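Local coordinates for uncharacterized protein AF_0941 (Archaeoglobus fulgidus, PDB 1YOZ) that is of unknown function but forms a compact all-helical fold that assembles with a second copy of itself, at residues L4-F9 with C43-N48; E37-D42 with T69-Q74; R62-L67 with R111-V116. All blocks are in the same frame, centred on the assembly; numbering follows the deposited sequence.

Contact 1 (L4-F9 with C43-N48)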
loop_
_atom_site.group_PDB
_atom_site.type_symbol
_atom_site.label_atom_id
_atom_site.label_comp_id
_atom_site.label_asym_id
_atom_site.label_seq_id
_atom_site.Cartn_x
_atom_site.Cartn_y
_atom_site.Cartn_z
ATOM N N LEU B 4 0.414 3.655 -9.926
ATOM C CA LEU B 4 -0.874 4.090 -9.450
ATOM C C LEU B 4 -1.366 3.271 -8.283
ATOM O O LEU B 4 -1.338 2.033 -8.310
ATOM C CB LEU B 4 -1.913 4.096 -10.613
ATOM C CG LEU B 4 -3.365 4.519 -10.339
ATOM C CD1 LEU B 4 -3.622 6.006 -9.961
ATOM C CD2 LEU B 4 -4.301 4.121 -11.534
ATOM N N TYR B 5 -1.825 3.962 -7.255
ATOM C CA TYR B 5 -2.472 3.280 -6.115
ATOM C C TYR B 5 -3.289 4.282 -5.367
ATOM O O TYR B 5 -2.810 4.917 -4.403
ATOM C CB TYR B 5 -1.450 2.590 -5.180
ATOM C CG TYR B 5 -2.051 1.903 -3.947
ATOM C CD1 TYR B 5 -1.565 2.156 -2.657
ATOM C CD2 TYR B 5 -3.095 0.997 -4.071
ATOM C CE1 TYR B 5 -2.066 1.476 -1.557
ATOM C CE2 TYR B 5 -3.619 0.326 -2.966
ATOM C CZ TYR B 5 -3.107 0.554 -1.724
ATOM O OH TYR B 5 -3.689 -0.071 -0.647
ATOM N N ILE B 6 -4.523 4.443 -5.837
ATOM C CA ILE B 6 -5.551 5.133 -5.114
ATOM C C ILE B 6 -6.109 4.255 -3.959
ATOM O O ILE B 6 -6.410 3.084 -4.151
ATOM C CB ILE B 6 -6.705 5.578 -6.100
ATOM C CG1 ILE B 6 -6.192 6.658 -7.078
ATOM C CG2 ILE B 6 -7.902 6.052 -5.339
ATOM C CD1 ILE B 6 -7.145 6.995 -8.281
ATOM N N ASN B 7 -6.206 4.836 -2.752
ATOM C CA ASN B 7 -6.834 4.227 -1.603
ATOM C C ASN B 7 -7.096 5.342 -0.606
ATOM O O ASN B 7 -6.184 5.777 0.121
ATOM C CB ASN B 7 -5.912 3.139 -0.973
ATOM C CG ASN B 7 -6.572 2.397 0.149
ATOM O OD1 ASN B 7 -7.525 2.881 0.750
ATOM N ND2 ASN B 7 -6.009 1.237 0.512
ATOM N N SER B 8 -8.342 5.823 -0.635
ATOM C CA SER B 8 -8.798 6.955 0.148
ATOM C C SER B 8 -8.818 6.628 1.621
ATOM O O SER B 8 -8.452 7.476 2.423
ATOM C CB SER B 8 -10.194 7.368 -0.330
ATOM O OG SER B 8 -10.069 7.929 -1.650
ATOM N N PHE B 9 -9.188 5.395 1.968
ATOM C CA PHE B 9 -9.230 5.037 3.389
ATOM C C PHE B 9 -7.837 5.084 3.992
ATOM O O PHE B 9 -7.608 5.698 5.081
ATOM C CB PHE B 9 -9.864 3.669 3.640
ATOM C CG PHE B 9 -9.954 3.311 5.088
ATOM C CD1 PHE B 9 -11.049 3.722 5.854
ATOM C CD2 PHE B 9 -8.938 2.574 5.704
ATOM C CE1 PHE B 9 -11.123 3.422 7.215
ATOM C CE2 PHE B 9 -8.990 2.284 7.067
ATOM C CZ PHE B 9 -10.085 2.692 7.821
ATOM N N CYS B 43 -12.960 2.824 -6.623
ATOM C CA CYS B 43 -13.043 1.994 -7.854
ATOM C C CYS B 43 -13.441 2.852 -9.047
ATOM O O CYS B 43 -12.887 2.713 -10.143
ATOM C CB CYS B 43 -14.071 0.909 -7.673
ATOM S SG CYS B 43 -13.440 -0.410 -6.557
ATOM N N GLU B 44 -14.434 3.707 -8.816
ATOM C CA GLU B 44 -14.913 4.605 -9.892
ATOM C C GLU B 44 -13.830 5.564 -10.318
ATOM O O GLU B 44 -13.634 5.736 -11.500
ATOM C CB GLU B 44 -16.170 5.370 -9.496
ATOM C CG GLU B 44 -16.599 6.403 -10.616
ATOM C CD GLU B 44 -17.865 7.119 -10.252
ATOM O OE1 GLU B 44 -17.847 7.815 -9.189
ATOM O OE2 GLU B 44 -18.860 6.961 -11.011
ATOM N N GLU B 45 -13.104 6.194 -9.381
ATOM C CA GLU B 45 -11.989 7.087 -9.792
ATOM C C GLU B 45 -10.969 6.326 -10.641
ATOM O O GLU B 45 -10.503 6.804 -11.716
ATOM C CB GLU B 45 -11.276 7.731 -8.569
ATOM C CG GLU B 45 -10.202 8.672 -9.002
ATOM C CD GLU B 45 -9.624 9.577 -7.887
ATOM O OE1 GLU B 45 -10.002 9.435 -6.688
ATOM O OE2 GLU B 45 -8.768 10.429 -8.245
ATOM N N ILE B 46 -10.620 5.121 -10.162
ATOM C CA ILE B 46 -9.641 4.269 -10.841
ATOM C C ILE B 46 -10.142 3.891 -12.256
ATOM O O ILE B 46 -9.433 4.032 -13.284
ATOM C CB ILE B 46 -9.391 2.966 -10.010
ATOM C CG1 ILE B 46 -8.715 3.325 -8.659
ATOM C CG2 ILE B 46 -8.556 1.943 -10.791
ATOM C CD1 ILE B 46 -8.917 2.295 -7.558
ATOM N N LEU B 47 -11.371 3.411 -12.295
ATOM C CA LEU B 47 -11.979 3.106 -13.590
ATOM C C LEU B 47 -11.926 4.315 -14.526
ATOM O O LEU B 47 -11.530 4.154 -15.668
ATOM C CB LEU B 47 -13.374 2.527 -13.425
ATOM C CG LEU B 47 -13.423 1.001 -13.280
ATOM C CD1 LEU B 47 -14.826 0.580 -12.974
ATOM C CD2 LEU B 47 -12.963 0.318 -14.555
ATOM N N ASN B 48 -12.220 5.520 -14.023
ATOM C CA ASN B 48 -12.155 6.750 -14.857
ATOM C C ASN B 48 -10.788 7.206 -15.366
ATOM O O ASN B 48 -10.678 7.778 -16.470
ATOM C CB ASN B 48 -12.920 7.911 -14.206
ATOM C CG ASN B 48 -14.402 7.677 -14.193
ATOM O OD1 ASN B 48 -14.903 6.771 -14.876
ATOM N ND2 ASN B 48 -15.128 8.467 -13.398
#
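I6 carries CG1 beside its own backbone N (chi1 -67°) and runs on extended to CD1, while E45 turns CG away from its backbone N (chi1 -177°); the two torsions bring CD1 of I6 against the middle of the glutamate chain. The setting is an all-helical fold in which the extended lead-in to helix 8-18, residues 4-7, packs against helix 32-51. I6 CD1 lies equally close, 3.6 Å, to E45 CG and E45 CD, and the two side chains cross at about a right angle, so the methyl sits where stem and carboxylate join.

I46, with the same first torsion as I6, offers CG1 to I6 CB at 4.0 Å. The backbones are closest at this pair too, with I6 CA and I46 CA 7.1 Å apart. Both isoleucines are buried, and the contact between the segments is made by carbon packing, with 200 Å² buried in all.

The polar end of E45 is engaged elsewhere: OE2 is hydrogen-bonded to NE2 of H2 of the second subunit, so the stem that I6 covers also belongs to a side chain spanning the dimer interface. In the extended lead, I6 N is hydrogen-bonded to OD1 of N63 on helix 57-73, close to the side on which I46 lies, which fixes the backbone from which I6 projects.

N7, the N-cap of helix 8-18, uses OD1 to cap L10 N. Its ND2 is given to Y5 OH at 2.9 Å, an almost straight bond (167° at the hydrogen) that leaves the hydroxyl oxygen in the amide plane of N7.

Contact 2 (E37-D42 with T69-Q74)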
loop_
_atom_site.group_PDB
_atom_site.type_symbol
_atom_site.label_atom_id
_atom_site.label_comp_id
_atom_site.label_asym_id
_atom_site.label_seq_id
_atom_site.Cartn_x
_atom_site.Cartn_y
_atom_site.Cartn_z
ATOM N N GLU B 37 -18.670 2.953 0.985
ATOM C CA GLU B 37 -18.823 3.981 -0.063
ATOM C C GLU B 37 -17.503 4.583 -0.561
ATOM O O GLU B 37 -17.345 4.850 -1.755
ATOM C CB GLU B 37 -19.852 5.067 0.357
ATOM C CG GLU B 37 -20.085 6.128 -0.710
ATOM C CD GLU B 37 -20.917 7.315 -0.167
ATOM O OE1 GLU B 37 -21.856 7.050 0.646
ATOM O OE2 GLU B 37 -20.625 8.494 -0.546
ATOM N N MET B 38 -16.518 4.731 0.338
ATOM C CA MET B 38 -15.185 5.227 0.003
ATOM C C MET B 38 -14.480 4.307 -0.985
ATOM O O MET B 38 -13.959 4.769 -1.966
ATOM C CB MET B 38 -14.308 5.301 1.283
ATOM C CG MET B 38 -13.499 6.566 1.445
ATOM S SD MET B 38 -12.558 6.602 2.959
ATOM C CE MET B 38 -13.813 6.479 4.129
ATOM N N PHE B 39 -14.449 2.992 -0.708
ATOM C CA PHE B 39 -13.889 2.052 -1.687
ATOM C C PHE B 39 -14.689 2.014 -2.982
ATOM O O PHE B 39 -14.097 1.868 -4.046
ATOM C CB PHE B 39 -13.711 0.633 -1.101
ATOM C CG PHE B 39 -12.594 0.548 -0.098
ATOM C CD1 PHE B 39 -11.276 0.346 -0.524
ATOM C CD2 PHE B 39 -12.850 0.690 1.243
ATOM C CE1 PHE B 39 -10.230 0.263 0.394
ATOM C CE2 PHE B 39 -11.801 0.603 2.193
ATOM C CZ PHE B 39 -10.504 0.412 1.757
ATOM N N ARG B 40 -16.027 2.097 -2.905
ATOM C CA ARG B 40 -16.810 2.220 -4.170
ATOM C C ARG B 40 -16.366 3.458 -4.960
ATOM O O ARG B 40 -16.170 3.368 -6.187
ATOM C CB ARG B 40 -18.336 2.337 -3.950
ATOM C CG ARG B 40 -19.041 1.111 -3.473
ATOM C CD ARG B 40 -20.570 1.389 -3.348
ATOM N NE ARG B 40 -21.162 0.393 -2.453
ATOM C CZ ARG B 40 -21.590 0.621 -1.211
ATOM N NH1 ARG B 40 -21.522 1.833 -0.672
ATOM N NH2 ARG B 40 -22.121 -0.373 -0.512
ATOM N N SER B 41 -16.233 4.615 -4.282
ATOM C CA SER B 41 -15.805 5.806 -4.998
ATOM C C SER B 41 -14.411 5.694 -5.571
ATOM O O SER B 41 -14.146 6.245 -6.634
ATOM C CB SER B 41 -15.896 7.101 -4.172
ATOM O OG SER B 41 -15.486 6.891 -2.843
ATOM N N ASP B 42 -13.508 5.015 -4.840
ATOM C CA ASP B 42 -12.170 4.738 -5.338
ATOM C C ASP B 42 -12.184 3.910 -6.607
ATOM O O ASP B 42 -11.468 4.239 -7.560
ATOM C CB ASP B 42 -11.339 3.992 -4.277
ATOM C CG ASP B 42 -10.797 4.920 -3.196
ATOM O OD1 ASP B 42 -10.980 6.181 -3.285
ATOM O OD2 ASP B 42 -10.169 4.378 -2.259
ATOM N N THR B 69 -6.405 -6.744 -2.224
ATOM C CA THR B 69 -5.545 -7.264 -1.119
ATOM C C THR B 69 -5.465 -6.377 0.132
ATOM O O THR B 69 -5.379 -6.891 1.257
ATOM C CB THR B 69 -4.132 -7.766 -1.662
ATOM O OG1 THR B 69 -3.447 -6.712 -2.311
ATOM C CG2 THR B 69 -4.361 -8.767 -2.724
ATOM N N TYR B 70 -5.560 -5.047 -0.016
ATOM C CA TYR B 70 -5.650 -4.165 1.153
ATOM C C TYR B 70 -6.907 -4.472 1.904
ATOM O O TYR B 70 -6.886 -4.564 3.137
ATOM C CB TYR B 70 -5.698 -2.665 0.761
ATOM C CG TYR B 70 -5.812 -1.747 1.965
ATOM C CD1 TYR B 70 -4.667 -1.278 2.628
ATOM C CD2 TYR B 70 -7.054 -1.329 2.445
ATOM C CE1 TYR B 70 -4.768 -0.423 3.728
ATOM C CE2 TYR B 70 -7.139 -0.483 3.572
ATOM C CZ TYR B 70 -5.995 -0.040 4.191
ATOM O OH TYR B 70 -6.054 0.755 5.309
ATOM N N VAL B 71 -8.025 -4.609 1.193
ATOM C CA VAL B 71 -9.290 -4.802 1.918
ATOM C C VAL B 71 -9.265 -6.176 2.643
ATOM O O VAL B 71 -9.554 -6.269 3.843
ATOM C CB VAL B 71 -10.485 -4.645 1.003
ATOM C CG1 VAL B 71 -11.790 -5.192 1.638
ATOM C CG2 VAL B 71 -10.643 -3.144 0.685
ATOM N N VAL B 72 -8.919 -7.221 1.918
ATOM C CA VAL B 72 -8.954 -8.534 2.573
ATOM C C VAL B 72 -7.985 -8.704 3.750
ATOM O O VAL B 72 -8.307 -9.451 4.682
ATOM C CB VAL B 72 -8.855 -9.713 1.590
ATOM C CG1 VAL B 72 -9.806 -9.541 0.405
ATOM C CG2 VAL B 72 -7.444 -9.881 1.117
ATOM N N SER B 73 -6.832 -8.019 3.730
ATOM C CA SER B 73 -5.682 -8.318 4.606
ATOM C C SER B 73 -5.198 -7.181 5.507
ATOM O O SER B 73 -4.471 -7.456 6.454
ATOM C CB SER B 73 -4.466 -8.760 3.784
ATOM O OG SER B 73 -4.704 -9.955 3.051
ATOM N N GLN B 74 -5.533 -5.917 5.216
ATOM C CA GLN B 74 -5.038 -4.804 6.017
ATOM C C GLN B 74 -6.138 -3.934 6.583
ATOM O O GLN B 74 -5.919 -3.245 7.572
ATOM C CB GLN B 74 -4.115 -3.879 5.201
ATOM C CG GLN B 74 -2.732 -4.411 4.884
ATOM C CD GLN B 74 -1.909 -4.673 6.145
ATOM O OE1 GLN B 74 -1.700 -3.776 6.981
ATOM N NE2 GLN B 74 -1.434 -5.908 6.283
#
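F39 and V71 make the closest approach between helix 32-51 and helix 57-73 here, with F39 CE1 3.4 Å from V71 CG2. The methyl sits over one face of the phenyl ring, displaced toward the rim; its distance of 3.7 Å to the F39 centroid, 23° off the ring normal, meets the geometry of a CH-pi contact. Y70 approaches the same ring differently: its CE2 lies at the edge of F39, in the ring plane, and its CD2 is 3.9 Å from F39 CZ. The two aromatic side chains cross at about a right angle.

The first torsions explain these placements. V71 holds CG2 beside its backbone N, anti to the carbonyl carbon (chi1 165° for CG1), which projects that methyl at F39, whereas Y70 swings its ring anti to the backbone N (chi1 179°), bringing the CD2-CE2 side of the ring to the edge of F39.

Around this first shell, I105 of helix 99-113 packs on both F39 and V71, while F9 and L75 touch both aromatic residues, so three further helices close over the pair. The hydroxyl of Y70 is hydrogen-bonded to ND1 of H78, which ties the far end of its ring to helix 75-88.

All three touching residues are buried and meet through carbon atoms, which suggests that burial of apolar surface and van der Waals contact, with no polar bond between the segments, hold the helices together here.

Contact 3 (R62-L67 with R111-V116)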
loop_
_atom_site.group_PDB
_atom_site.type_symbol
_atom_site.label_atom_id
_atom_site.label_comp_id
_atom_site.label_asym_id
_atom_site.label_seq_id
_atom_site.Cartn_x
_atom_site.Cartn_y
_atom_site.Cartn_z
ATOM N N ARG B 62 -3.027 -3.276 -11.458
ATOM C CA ARG B 62 -2.185 -3.197 -10.257
ATOM C C ARG B 62 -2.918 -2.492 -9.114
ATOM O O ARG B 62 -3.034 -3.031 -8.034
ATOM C CB ARG B 62 -0.904 -2.467 -10.657
ATOM C CG ARG B 62 0.215 -2.540 -9.628
ATOM C CD ARG B 62 0.216 -1.304 -8.762
ATOM N NE ARG B 62 1.411 -1.287 -7.926
ATOM C CZ ARG B 62 1.897 -0.210 -7.315
ATOM N NH1 ARG B 62 1.251 0.955 -7.397
ATOM N NH2 ARG B 62 2.993 -0.338 -6.557
ATOM N N ASN B 63 -3.499 -1.308 -9.357
ATOM C CA ASN B 63 -4.261 -0.636 -8.287
ATOM C C ASN B 63 -5.401 -1.495 -7.705
ATOM O O ASN B 63 -5.638 -1.510 -6.495
ATOM C CB ASN B 63 -4.805 0.716 -8.821
ATOM C CG ASN B 63 -5.244 1.699 -7.717
ATOM O OD1 ASN B 63 -5.311 2.894 -7.992
ATOM N ND2 ASN B 63 -5.543 1.224 -6.495
ATOM N N PHE B 64 -6.125 -2.196 -8.561
ATOM C CA PHE B 64 -7.255 -2.990 -8.071
ATOM C C PHE B 64 -6.723 -4.193 -7.298
ATOM O O PHE B 64 -7.304 -4.561 -6.304
ATOM C CB PHE B 64 -8.106 -3.508 -9.241
ATOM C CG PHE B 64 -9.072 -2.485 -9.791
ATOM C CD1 PHE B 64 -9.945 -1.815 -8.947
ATOM C CD2 PHE B 64 -9.117 -2.238 -11.165
ATOM C CE1 PHE B 64 -10.832 -0.889 -9.444
ATOM C CE2 PHE B 64 -10.008 -1.290 -11.701
ATOM C CZ PHE B 64 -10.876 -0.628 -10.831
ATOM N N TYR B 65 -5.624 -4.797 -7.755
ATOM C CA TYR B 65 -4.999 -5.907 -6.985
ATOM C C TYR B 65 -4.558 -5.452 -5.589
ATOM O O TYR B 65 -4.863 -6.078 -4.570
ATOM C CB TYR B 65 -3.827 -6.471 -7.743
ATOM C CG TYR B 65 -3.254 -7.686 -7.044
ATOM C CD1 TYR B 65 -3.906 -8.935 -7.102
ATOM C CD2 TYR B 65 -2.047 -7.598 -6.375
ATOM C CE1 TYR B 65 -3.340 -10.085 -6.430
ATOM C CE2 TYR B 65 -1.474 -8.735 -5.716
ATOM C CZ TYR B 65 -2.117 -9.948 -5.754
ATOM O OH TYR B 65 -1.505 -11.002 -5.132
ATOM N N LEU B 66 -3.879 -4.325 -5.520
ATOM C CA LEU B 66 -3.459 -3.812 -4.221
ATOM C C LEU B 66 -4.663 -3.418 -3.368
ATOM O O LEU B 66 -4.655 -3.581 -2.141
ATOM C CB LEU B 66 -2.495 -2.607 -4.387
ATOM C CG LEU B 66 -1.091 -2.747 -5.021
ATOM C CD1 LEU B 66 -0.258 -1.474 -4.913
ATOM C CD2 LEU B 66 -0.410 -3.866 -4.308
ATOM N N LEU B 67 -5.690 -2.869 -3.994
ATOM C CA LEU B 67 -6.841 -2.380 -3.246
ATOM C C LEU B 67 -7.643 -3.575 -2.702
ATOM O O LEU B 67 -8.059 -3.598 -1.555
ATOM C CB LEU B 67 -7.712 -1.466 -4.172
ATOM C CG LEU B 67 -8.727 -0.584 -3.459
ATOM C CD1 LEU B 67 -8.057 0.547 -2.707
ATOM C CD2 LEU B 67 -9.804 -0.042 -4.420
ATOM N N ARG B 111 -15.672 -7.548 -8.357
ATOM C CA ARG B 111 -16.702 -7.265 -9.361
ATOM C C ARG B 111 -16.271 -6.192 -10.392
ATOM O O ARG B 111 -16.269 -6.443 -11.599
ATOM C CB ARG B 111 -17.998 -6.877 -8.602
ATOM C CG ARG B 111 -19.237 -6.530 -9.421
ATOM C CD ARG B 111 -20.313 -5.908 -8.540
ATOM N NE ARG B 111 -21.061 -4.904 -9.292
ATOM C CZ ARG B 111 -22.063 -4.167 -8.816
ATOM N NH1 ARG B 111 -22.470 -4.289 -7.555
ATOM N NH2 ARG B 111 -22.658 -3.284 -9.611
ATOM N N VAL B 112 -15.873 -5.004 -9.931
ATOM C CA VAL B 112 -15.469 -3.934 -10.891
ATOM C C VAL B 112 -14.116 -4.172 -11.586
ATOM O O VAL B 112 -13.856 -3.653 -12.689
ATOM C CB VAL B 112 -15.566 -2.479 -10.272
ATOM C CG1 VAL B 112 -15.914 -2.501 -8.841
ATOM C CG2 VAL B 112 -14.306 -1.689 -10.487
ATOM N N GLU B 113 -13.259 -4.942 -10.918
ATOM C CA GLU B 113 -11.967 -5.364 -11.469
ATOM C C GLU B 113 -12.208 -5.956 -12.867
ATOM O O GLU B 113 -11.515 -5.578 -13.810
ATOM C CB GLU B 113 -11.341 -6.416 -10.559
ATOM C CG GLU B 113 -9.850 -6.310 -10.226
ATOM C CD GLU B 113 -9.396 -7.473 -9.356
ATOM O OE1 GLU B 113 -8.208 -7.513 -8.917
ATOM O OE2 GLU B 113 -10.223 -8.391 -9.128
ATOM N N LYS B 114 -13.171 -6.883 -12.992
ATOM C CA LYS B 114 -13.637 -7.360 -14.315
ATOM C C LYS B 114 -14.064 -6.111 -15.112
ATOM O O LYS B 114 -14.954 -5.393 -14.703
ATOM C CB LYS B 114 -14.770 -8.403 -14.188
ATOM C CG LYS B 114 -14.839 -9.068 -12.828
ATOM C CD LYS B 114 -14.709 -10.580 -12.860
ATOM C CE LYS B 114 -14.586 -11.126 -11.425
ATOM N NZ LYS B 114 -14.836 -12.598 -11.267
ATOM N N GLU B 115 -13.396 -5.835 -16.221
ATOM C CA GLU B 115 -13.081 -4.430 -16.543
ATOM C C GLU B 115 -14.138 -3.518 -17.115
ATOM O O GLU B 115 -15.305 -3.624 -16.757
ATOM C CB GLU B 115 -11.788 -4.306 -17.355
ATOM C CG GLU B 115 -10.596 -4.253 -16.474
ATOM C CD GLU B 115 -9.659 -3.102 -16.782
ATOM O OE1 GLU B 115 -8.467 -3.375 -17.026
ATOM O OE2 GLU B 115 -10.101 -1.927 -16.764
ATOM N N VAL B 116 -13.673 -2.597 -17.969
ATOM C CA VAL B 116 -14.351 -1.328 -18.356
ATOM C C VAL B 116 -15.788 -1.129 -17.824
ATOM O O VAL B 116 -15.993 -0.760 -16.654
ATOM C CB VAL B 116 -14.292 -1.077 -19.899
ATOM C CG1 VAL B 116 -14.269 0.437 -20.207
ATOM C CG2 VAL B 116 -13.070 -1.792 -20.536
#
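The F64 ring turns one face to the backbone of E113, whose CA stands 4.2 Å above the ring plane and toward its rim. This is helix-on-helix packing in an all-helical fold: the middle of helix 57-73 meets the last turn of helix 99-113, and the chain leaves helical geometry at K114. The backbones come nearest at the same pair, with F64 CA 6.3 Å from E113 CA.

The side chains of F64 and E113 slide past each other in opposite directions. As a result the glutamate stem lies near the root of the phenylalanine, E113 CG being 3.4 Å from F64 CB, while the ring extends the other way, toward V112 and helix 32-51. The carboxylate plane stands 76° from the ring plane, so the two flat groups are far from stacked.

V112 lies on the same side of the ring plane as E113, farther out near the tip. Its CG2 approaches obliquely, 3.6 Å from F64 CZ, and the two side chains cross at about a right angle. F64 CG lies beside its backbone N (chi1 -81°), the torsion that lays one face of the ring toward V112 and E113; I46 packs on the opposite face, so the ring sits between helices 99-113 and 32-51.

Only F64 is buried among the touching residues, and the charged group of E113 is satisfied outside the contact by a salt bridge from OE2 to NZ of K68, one turn farther along helix 57-73. The other carboxylate oxygen stays near the backbone without bonding to it: E113 OE1 is 3.9 Å from Y65 N.

Contacts 1 and 2 are buried, whereas contact 3 is partly buried and lies farthest from the chain's centre. Contact 2, only 4 Å from that centre, is aromatic and aliphatic throughout; contacts 1 and 3 each add the stem of a glutamate whose charged end pairs elsewhere, with the second subunit in one case and the same chain in the other. Helix 32-51 serves contacts 1 and 2, helix 57-73 contacts 2 and 3. S8 OG lies 2.6 Å from D42 OD1, a probable hydrogen bond between contacts 1 and 2; probable hydrogen bonds from I6 N to N63 OD1 and L4 O to R62 NH1 join contacts 1 and 3, and F39-L67 packing joins contacts 2 and 3.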